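Local coordinates for protein thioredoxin Reductase (Burkholderia cenocepacia, PDB 4F82) that probably acts as a thiol-specific peroxidase of the Prx5 type, reducing hydrogen peroxide and organic hydroperoxides to water and alcohols, at residues A[58-72]-A[99-111]. Sequence-based numbering, arbitrary orientation.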
ATOM      1  N   ALA A  58      -5.908   1.431   2.593  1.00  5.90           N
ATOM      2  CA  ALA A  58      -6.095   0.251   3.438  1.00  5.96           C
ATOM      3  C   ALA A  58      -5.327   0.418   4.757  1.00  9.90           C
ATOM      4  O   ALA A  58      -4.259   1.056   4.800  1.00  6.37           O
ATOM      5  CB  ALA A  58      -5.633  -1.017   2.707  1.00  6.01           C
ATOM      6  N   PHE A  59      -5.878  -0.170   5.825  1.00  9.60           N
ATOM      7  CA  PHE A  59      -5.277  -0.183   7.158  1.00  8.33           C
ATOM      8  C   PHE A  59      -5.199   1.160   7.904  1.00  6.82           C
ATOM      9  O   PHE A  59      -4.584   1.237   8.958  1.00  7.17           O
ATOM     10  CB  PHE A  59      -3.912  -0.871   7.109  1.00  9.07           C
ATOM     11  CG  PHE A  59      -4.008  -2.376   6.861  1.00 11.59           C
ATOM     12  CD1 PHE A  59      -4.309  -3.249   7.908  1.00 10.39           C
ATOM     13  CD2 PHE A  59      -3.820  -2.906   5.591  1.00  6.77           C
ATOM     14  CE1 PHE A  59      -4.407  -4.616   7.692  1.00  9.86           C
ATOM     15  CE2 PHE A  59      -3.910  -4.282   5.370  1.00  6.91           C
ATOM     16  CZ  PHE A  59      -4.206  -5.136   6.422  1.00  7.76           C
ATOM     17  N   THR A  60      -5.803   2.213   7.363  1.00 11.06           N
ATOM     18  CA  THR A  60      -5.787   3.523   8.034  1.00  6.86           C
ATOM     19  C   THR A  60      -7.019   3.686   8.951  1.00  9.45           C
ATOM     20  O   THR A  60      -8.014   2.972   8.802  1.00  6.79           O
ATOM     21  CB  THR A  60      -5.616   4.726   7.010  1.00  7.67           C
ATOM     22  OG1 THR A  60      -6.743   4.795   6.125  1.00  6.73           O
ATOM     23  CG2 THR A  60      -4.347   4.577   6.198  1.00  9.71           C
ATOM     24  N   PRO A  61      -6.944   4.611   9.922  1.00  7.33           N
ATOM     25  CA  PRO A  61      -7.934   4.495  10.994  1.00  7.57           C
ATOM     26  C   PRO A  61      -9.384   4.770  10.632  1.00  7.38           C
ATOM     27  O   PRO A  61     -10.244   3.986  11.032  1.00  8.69           O
ATOM     28  CB  PRO A  61      -7.434   5.495  12.034  1.00  8.23           C
ATOM     29  CG  PRO A  61      -5.881   5.403  11.869  1.00 12.90           C
ATOM     30  CD  PRO A  61      -5.745   5.374  10.355  1.00 12.47           C
ATOM     31  N   THR A  62      -9.683   5.827   9.884  1.00  9.43           N
ATOM     32  CA  THR A  62     -11.112   6.114   9.691  1.00  9.76           C
ATOM     33  C   THR A  62     -11.665   5.139   8.658  1.00 11.98           C
ATOM     34  O   THR A  62     -12.765   4.571   8.819  1.00  8.98           O
ATOM     35  CB  THR A  62     -11.355   7.560   9.301  1.00  8.60           C
ATOM     36  OG1 THR A  62     -10.999   8.416  10.407  1.00  7.76           O
ATOM     37  CG2 THR A  62     -12.828   7.792   8.932  1.00 12.44           C
ATOM     38  N   CYS A  63     -10.884   4.937   7.600  1.00  6.48           N
ATOM     39  CA  CYS A  63     -11.145   3.862   6.638  1.00  6.17           C
ATOM     40  C   CYS A  63     -11.478   2.512   7.275  1.00  7.72           C
ATOM     41  O   CYS A  63     -12.432   1.847   6.868  1.00  9.12           O
ATOM     42  CB  CYS A  63      -9.946   3.684   5.717  1.00  6.02           C
ATOM     43  SG  CYS A  63      -9.587   5.133   4.660  1.00  8.01           S
ATOM     44  N   SER A  64     -10.689   2.107   8.255  1.00  6.51           N
ATOM     45  CA  SER A  64     -10.800   0.785   8.863  1.00  9.12           C
ATOM     46  C   SER A  64     -11.873   0.663   9.953  1.00  9.22           C
ATOM     47  O   SER A  64     -12.577  -0.359  10.019  1.00 11.10           O
ATOM     48  CB  SER A  64      -9.459   0.350   9.484  1.00  8.72           C
ATOM     49  OG  SER A  64      -8.453   0.211   8.503  1.00  7.09           O
ATOM     50  N   ALA A  65     -11.957   1.662  10.827  1.00  8.18           N
ATOM     51  CA  ALA A  65     -12.849   1.624  11.998  1.00  7.74           C
ATOM     52  C   ALA A  65     -14.296   1.989  11.638  1.00  7.69           C
ATOM     53  O   ALA A  65     -15.256   1.547  12.269  1.00 11.78           O
ATOM     54  CB  ALA A  65     -12.332   2.610  13.085  1.00  9.73           C
ATOM     55  N   GLN A  66     -14.431   2.840  10.625  1.00  7.56           N
ATOM     56  CA  GLN A  66     -15.717   3.463  10.306  1.00  8.01           C
ATOM     57  C   GLN A  66     -16.218   3.214   8.876  1.00 10.51           C
ATOM     58  O   GLN A  66     -17.352   2.762   8.663  1.00  7.02           O
ATOM     59  CB  GLN A  66     -15.588   4.966  10.480  1.00  9.45           C
ATOM     60  CG  GLN A  66     -15.957   5.495  11.832  1.00 14.71           C
ATOM     61  CD  GLN A  66     -16.444   6.917  11.690  1.00 21.67           C
ATOM     62  OE1 GLN A  66     -15.634   7.832  11.665  1.00 20.06           O
ATOM     63  NE2 GLN A  66     -17.767   7.104  11.526  1.00 25.11           N
ATOM     64  N   HIS A  67     -15.406   3.581   7.895  1.00 11.61           N
ATOM     65  CA  HIS A  67     -15.887   3.617   6.515  1.00  9.65           C
ATOM     66  C   HIS A  67     -16.250   2.237   5.905  1.00  9.52           C
ATOM     67  O   HIS A  67     -17.388   2.063   5.451  1.00  6.29           O
ATOM     68  CB  HIS A  67     -14.945   4.426   5.604  1.00  6.85           C
ATOM     69  CG  HIS A  67     -15.620   4.964   4.386  1.00  5.98           C
ATOM     70  ND1 HIS A  67     -14.958   5.715   3.434  1.00  5.88           N
ATOM     71  CD2 HIS A  67     -16.907   4.852   3.963  1.00  6.03           C
ATOM     72  CE1 HIS A  67     -15.820   6.066   2.486  1.00  5.87           C
ATOM     73  NE2 HIS A  67     -17.005   5.557   2.782  1.00  5.95           N
ATOM     74  N   VAL A  68     -15.320   1.269   5.910  1.00  6.17           N
ATOM     75  CA  VAL A  68     -15.606  -0.075   5.419  1.00 12.77           C
ATOM     76  C   VAL A  68     -16.625  -0.817   6.312  1.00 11.28           C
ATOM     77  O   VAL A  68     -17.545  -1.485   5.792  1.00  6.69           O
ATOM     78  CB  VAL A  68     -14.288  -0.916   5.192  1.00  6.58           C
ATOM     79  CG1 VAL A  68     -14.601  -2.325   4.712  1.00  6.61           C
ATOM     80  CG2 VAL A  68     -13.427  -0.245   4.158  1.00  5.84           C
ATOM     81  N   PRO A  69     -16.498  -0.698   7.649  1.00  6.85           N
ATOM     82  CA  PRO A  69     -17.482  -1.450   8.446  1.00  7.31           C
ATOM     83  C   PRO A  69     -18.932  -0.969   8.259  1.00  8.37           C
ATOM     84  O   PRO A  69     -19.830  -1.811   8.257  1.00 12.55           O
ATOM     85  CB  PRO A  69     -17.012  -1.257   9.878  1.00  7.64           C
ATOM     86  CG  PRO A  69     -15.510  -1.097   9.733  1.00  7.37           C
ATOM     87  CD  PRO A  69     -15.345  -0.268   8.468  1.00  6.89           C
ATOM     88  N   GLY A  70     -19.158   0.328   8.054  1.00  8.34           N
ATOM     89  CA  GLY A  70     -20.501   0.809   7.742  1.00  8.22           C
ATOM     90  C   GLY A  70     -21.058   0.100   6.495  1.00  9.29           C
ATOM     91  O   GLY A  70     -22.229  -0.283   6.450  1.00 11.34           O
ATOM     92  N   TYR A  71     -20.223  -0.090   5.478  1.00  6.94           N
ATOM     93  CA  TYR A  71     -20.728  -0.811   4.303  1.00 12.61           C
ATOM     94  C   TYR A  71     -20.962  -2.309   4.547  1.00 12.96           C
ATOM     95  O   TYR A  71     -21.960  -2.856   4.093  1.00 10.56           O
ATOM     96  CB  TYR A  71     -19.853  -0.534   3.079  1.00  7.98           C
ATOM     97  CG  TYR A  71     -20.150   0.838   2.505  1.00  9.02           C
ATOM     98  CD1 TYR A  71     -21.254   1.023   1.655  1.00  9.00           C
ATOM     99  CD2 TYR A  71     -19.358   1.951   2.834  1.00  7.89           C
ATOM    100  CE1 TYR A  71     -21.560   2.278   1.131  1.00 10.90           C
ATOM    101  CE2 TYR A  71     -19.659   3.232   2.306  1.00  6.18           C
ATOM    102  CZ  TYR A  71     -20.768   3.377   1.474  1.00  9.02           C
ATOM    103  OH  TYR A  71     -21.088   4.612   0.915  1.00  8.87           O
ATOM    104  N   VAL A  72     -20.054  -2.969   5.267  1.00 15.17           N
ATOM    105  CA  VAL A  72     -20.280  -4.379   5.624  1.00 11.51           C
ATOM    106  C   VAL A  72     -21.579  -4.464   6.413  1.00 17.61           C
ATOM    107  O   VAL A  72     -22.427  -5.342   6.176  1.00 15.81           O
ATOM    108  CB  VAL A  72     -19.060  -4.940   6.412  1.00 19.43           C
ATOM    109  CG1 VAL A  72     -19.352  -6.316   7.113  1.00 14.46           C
ATOM    110  CG2 VAL A  72     -17.834  -5.014   5.475  1.00 13.37           C
ATOM    111  N   ALA A  99      -5.638  -8.802   2.280  1.00  8.77           N
ATOM    112  CA  ALA A  99      -5.396  -8.970   3.705  1.00 10.41           C
ATOM    113  C   ALA A  99      -6.320  -8.068   4.509  1.00  9.34           C
ATOM    114  O   ALA A  99      -6.836  -8.460   5.557  1.00  8.63           O
ATOM    115  CB  ALA A  99      -3.934  -8.628   4.020  1.00  8.98           C
ATOM    116  N   TRP A 100      -6.493  -6.843   4.043  1.00  6.33           N
ATOM    117  CA  TRP A 100      -7.382  -5.917   4.735  1.00  6.76           C
ATOM    118  C   TRP A 100      -8.810  -6.440   4.734  1.00  8.36           C
ATOM    119  O   TRP A 100      -9.489  -6.386   5.767  1.00  7.38           O
ATOM    120  CB  TRP A 100      -7.344  -4.573   4.023  1.00  5.78           C
ATOM    121  CG  TRP A 100      -7.841  -3.405   4.817  1.00 10.23           C
ATOM    122  CD1 TRP A 100      -7.723  -3.187   6.175  1.00  9.71           C
ATOM    123  CD2 TRP A 100      -8.533  -2.281   4.287  1.00  5.40           C
ATOM    124  NE1 TRP A 100      -8.314  -1.978   6.509  1.00  7.42           N
ATOM    125  CE2 TRP A 100      -8.805  -1.401   5.364  1.00  6.99           C
ATOM    126  CE3 TRP A 100      -8.953  -1.929   2.992  1.00  5.37           C
ATOM    127  CZ2 TRP A 100      -9.489  -0.192   5.186  1.00  5.36           C
ATOM    128  CZ3 TRP A 100      -9.614  -0.721   2.810  1.00 10.16           C
ATOM    129  CH2 TRP A 100      -9.872   0.135   3.904  1.00  5.05           C
ATOM    130  N   GLY A 101      -9.272  -6.948   3.584  1.00  9.87           N
ATOM    131  CA  GLY A 101     -10.658  -7.405   3.469  1.00  6.09           C
ATOM    132  C   GLY A 101     -10.909  -8.568   4.422  1.00  9.44           C
ATOM    133  O   GLY A 101     -11.968  -8.662   5.026  1.00  6.79           O
ATOM    134  N   ARG A 102      -9.937  -9.468   4.548  1.00  8.07           N
ATOM    135  CA  ARG A 102     -10.058 -10.595   5.474  1.00  9.54           C
ATOM    136  C   ARG A 102     -10.100 -10.069   6.915  1.00 12.54           C
ATOM    137  O   ARG A 102     -10.894 -10.540   7.735  1.00 14.34           O
ATOM    138  CB  ARG A 102      -8.897 -11.578   5.302  1.00 10.40           C
ATOM    139  CG  ARG A 102      -8.926 -12.371   3.987  1.00  7.84           C
ATOM    140  CD  ARG A 102      -7.908 -13.558   3.996  1.00  8.37           C
ATOM    141  NE  ARG A 102      -6.519 -13.107   4.187  1.00 10.43           N
ATOM    142  CZ  ARG A 102      -5.761 -12.645   3.187  1.00 11.65           C
ATOM    143  NH1 ARG A 102      -6.274 -12.596   1.964  1.00  8.17           N
ATOM    144  NH2 ARG A 102      -4.509 -12.240   3.396  1.00  9.40           N
ATOM    145  N   ASP A 103      -9.269  -9.085   7.231  1.00 13.63           N
ATOM    146  CA  ASP A 103      -9.317  -8.529   8.583  1.00 12.87           C
ATOM    147  C   ASP A 103     -10.705  -7.933   8.860  1.00 10.40           C
ATOM    148  O   ASP A 103     -11.208  -8.049   9.968  1.00  9.99           O
ATOM    149  CB  ASP A 103      -8.255  -7.463   8.777  1.00 14.09           C
ATOM    150  CG  ASP A 103      -6.911  -8.034   9.076  1.00 28.25           C
ATOM    151  OD1 ASP A 103      -6.821  -9.268   9.274  1.00 32.45           O
ATOM    152  OD2 ASP A 103      -5.940  -7.242   9.133  1.00 32.00           O
ATOM    153  N   LEU A 104     -11.348  -7.348   7.848  1.00 11.24           N
ATOM    154  CA  LEU A 104     -12.631  -6.648   8.060  1.00  9.55           C
ATOM    155  C   LEU A 104     -13.877  -7.476   7.702  1.00 11.14           C
ATOM    156  O   LEU A 104     -14.997  -6.949   7.733  1.00  7.28           O
ATOM    157  CB  LEU A 104     -12.659  -5.327   7.264  1.00  8.48           C
ATOM    158  CG  LEU A 104     -11.573  -4.281   7.585  1.00  9.00           C
ATOM    159  CD1 LEU A 104     -11.643  -3.158   6.561  1.00  9.78           C
ATOM    160  CD2 LEU A 104     -11.734  -3.728   8.992  1.00 13.73           C
ATOM    161  N   HIS A 105     -13.701  -8.762   7.373  1.00 10.94           N
ATOM    162  CA  HIS A 105     -14.832  -9.681   7.100  1.00 10.97           C
ATOM    163  C   HIS A 105     -15.766  -9.243   5.992  1.00 13.06           C
ATOM    164  O   HIS A 105     -16.991  -9.331   6.126  1.00 11.79           O
ATOM    165  CB  HIS A 105     -15.628  -9.959   8.370  1.00 19.96           C
ATOM    166  CG  HIS A 105     -14.775 -10.469   9.482  1.00 30.96           C
ATOM    167  ND1 HIS A 105     -14.132 -11.690   9.421  1.00 38.26           N
ATOM    168  CD2 HIS A 105     -14.404  -9.906  10.656  1.00 36.99           C
ATOM    169  CE1 HIS A 105     -13.424 -11.867  10.522  1.00 40.53           C
ATOM    170  NE2 HIS A 105     -13.567 -10.795  11.285  1.00 40.44           N
ATOM    171  N   THR A 106     -15.170  -8.809   4.886  1.00  6.97           N
ATOM    172  CA  THR A 106     -15.892  -8.223   3.776  1.00 10.50           C
ATOM    173  C   THR A 106     -16.404  -9.259   2.766  1.00 10.18           C
ATOM    174  O   THR A 106     -17.208  -8.930   1.887  1.00  9.30           O
ATOM    175  CB  THR A 106     -14.959  -7.267   3.037  1.00 10.52           C
ATOM    176  OG1 THR A 106     -13.858  -8.007   2.462  1.00  7.43           O
ATOM    177  CG2 THR A 106     -14.402  -6.232   3.998  1.00 11.92           C
ATOM    178  N   ALA A 107     -15.938 -10.501   2.884  1.00  7.15           N
ATOM    179  CA  ALA A 107     -16.244 -11.540   1.874  1.00 16.22           C
ATOM    180  C   ALA A 107     -17.741 -11.610   1.578  1.00 16.90           C
ATOM    181  O   ALA A 107     -18.548 -11.719   2.502  1.00  7.88           O
ATOM    182  CB  ALA A 107     -15.752 -12.886   2.316  1.00 17.65           C
ATOM    183  N   GLY A 108     -18.109 -11.511   0.303  1.00  7.39           N
ATOM    184  CA  GLY A 108     -19.512 -11.606  -0.085  1.00  7.63           C
ATOM    185  C   GLY A 108     -20.322 -10.340   0.209  1.00 12.76           C
ATOM    186  O   GLY A 108     -21.510 -10.296  -0.079  1.00 10.88           O
ATOM    187  N   LYS A 109     -19.714  -9.309   0.787  1.00 10.15           N
ATOM    188  CA  LYS A 109     -20.459  -8.079   1.083  1.00 10.39           C
ATOM    189  C   LYS A 109     -19.881  -6.865   0.395  1.00  9.63           C
ATOM    190  O   LYS A 109     -20.607  -6.046  -0.142  1.00  9.33           O
ATOM    191  CB  LYS A 109     -20.586  -7.842   2.600  1.00 11.68           C
ATOM    192  CG  LYS A 109     -21.160  -9.061   3.344  1.00 15.82           C
ATOM    193  CD  LYS A 109     -21.957  -8.654   4.573  1.00 20.73           C
ATOM    194  CE  LYS A 109     -22.515  -9.879   5.317  1.00 24.89           C
ATOM    195  NZ  LYS A 109     -21.416 -10.772   5.811  1.00 27.39           N
ATOM    196  N   VAL A 110     -18.569  -6.729   0.416  1.00  7.89           N
ATOM    197  CA  VAL A 110     -17.942  -5.586  -0.214  1.00  5.62           C
ATOM    198  C   VAL A 110     -16.759  -6.170  -0.968  1.00  9.05           C
ATOM    199  O   VAL A 110     -15.950  -6.897  -0.357  1.00 11.09           O
ATOM    200  CB  VAL A 110     -17.440  -4.584   0.850  1.00  5.46           C
ATOM    201  CG1 VAL A 110     -16.691  -3.437   0.171  1.00  5.23           C
ATOM    202  CG2 VAL A 110     -18.620  -4.074   1.684  1.00  5.65           C
ATOM    203  N   ARG A 111     -16.683  -5.911  -2.283  1.00  7.56           N
ATOM    204  CA  ARG A 111     -15.536  -6.303  -3.102  1.00  5.37           C
ATOM    205  C   ARG A 111     -14.416  -5.293  -2.834  1.00 11.95           C
ATOM    206  O   ARG A 111     -14.646  -4.062  -2.892  1.00  9.33           O
ATOM    207  CB  ARG A 111     -15.899  -6.270  -4.563  1.00  6.27           C
ATOM    208  CG  ARG A 111     -16.966  -7.290  -4.962  1.00 10.07           C
ATOM    209  CD  ARG A 111     -17.222  -7.262  -6.455  1.00  6.94           C
ATOM    210  NE  ARG A 111     -16.060  -7.773  -7.181  1.00 12.46           N
ATOM    211  CZ  ARG A 111     -15.906  -7.695  -8.503  1.00 13.86           C
ATOM    212  NH1 ARG A 111     -16.856  -7.134  -9.250  1.00 13.93           N
ATOM    213  NH2 ARG A 111     -14.819  -8.200  -9.090  1.00 12.48           N
TER
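Trp100 reaches from helix 94-103 into the turn that leads to helix 61-80, its CG anti to the backbone N (chi1 -162°), and the indole is gripped on both faces. Ala58 CA sits over the centre of the six-membered ring, 3.4 Å from its centroid, as a CH-pi contact. On the opposite face Leu104 CD1 lies toward the rim and also meets Val68 CG1 at 3.6 Å. In the ring plane NE1 donates a moderately bent hydrogen bond to Ser64 OG (3.0 Å, 143° at the hydrogen). Ser64 OG in turn donates a hydrogen bond to Thr60 O, 2.8 Å away, which also accepts one from Ser64 N; the bonds tie the indole to the first helical turn. This turn carries Cys63, predicted to be the peroxidatic cysteine of this thioredoxin-fold peroxiredoxin, whose CB touches the indole edge 3.9 Å from Trp100 CZ2. The phenyl ring of Phe59 lies obliquely against the five-membered ring of the indole, planes at 39°, with Trp100 CD1 over the phenyl centre. Asp103 OD2 meets the phenyl edge 3.4 Å from Phe59 CE1, its carboxylate nearly perpendicular to the ring. Phe59 also packs on Val96 of the second subunit. At the Schellman motif ending helix 94-103, with His105 as C-prime residue, Val72 CG2 rests against Thr106 CG2 and, farther along, Val110 CG2 (4.0 Å), crossing each side chain at about a right angle; Val110 also touches Cys88 of strand 85-90.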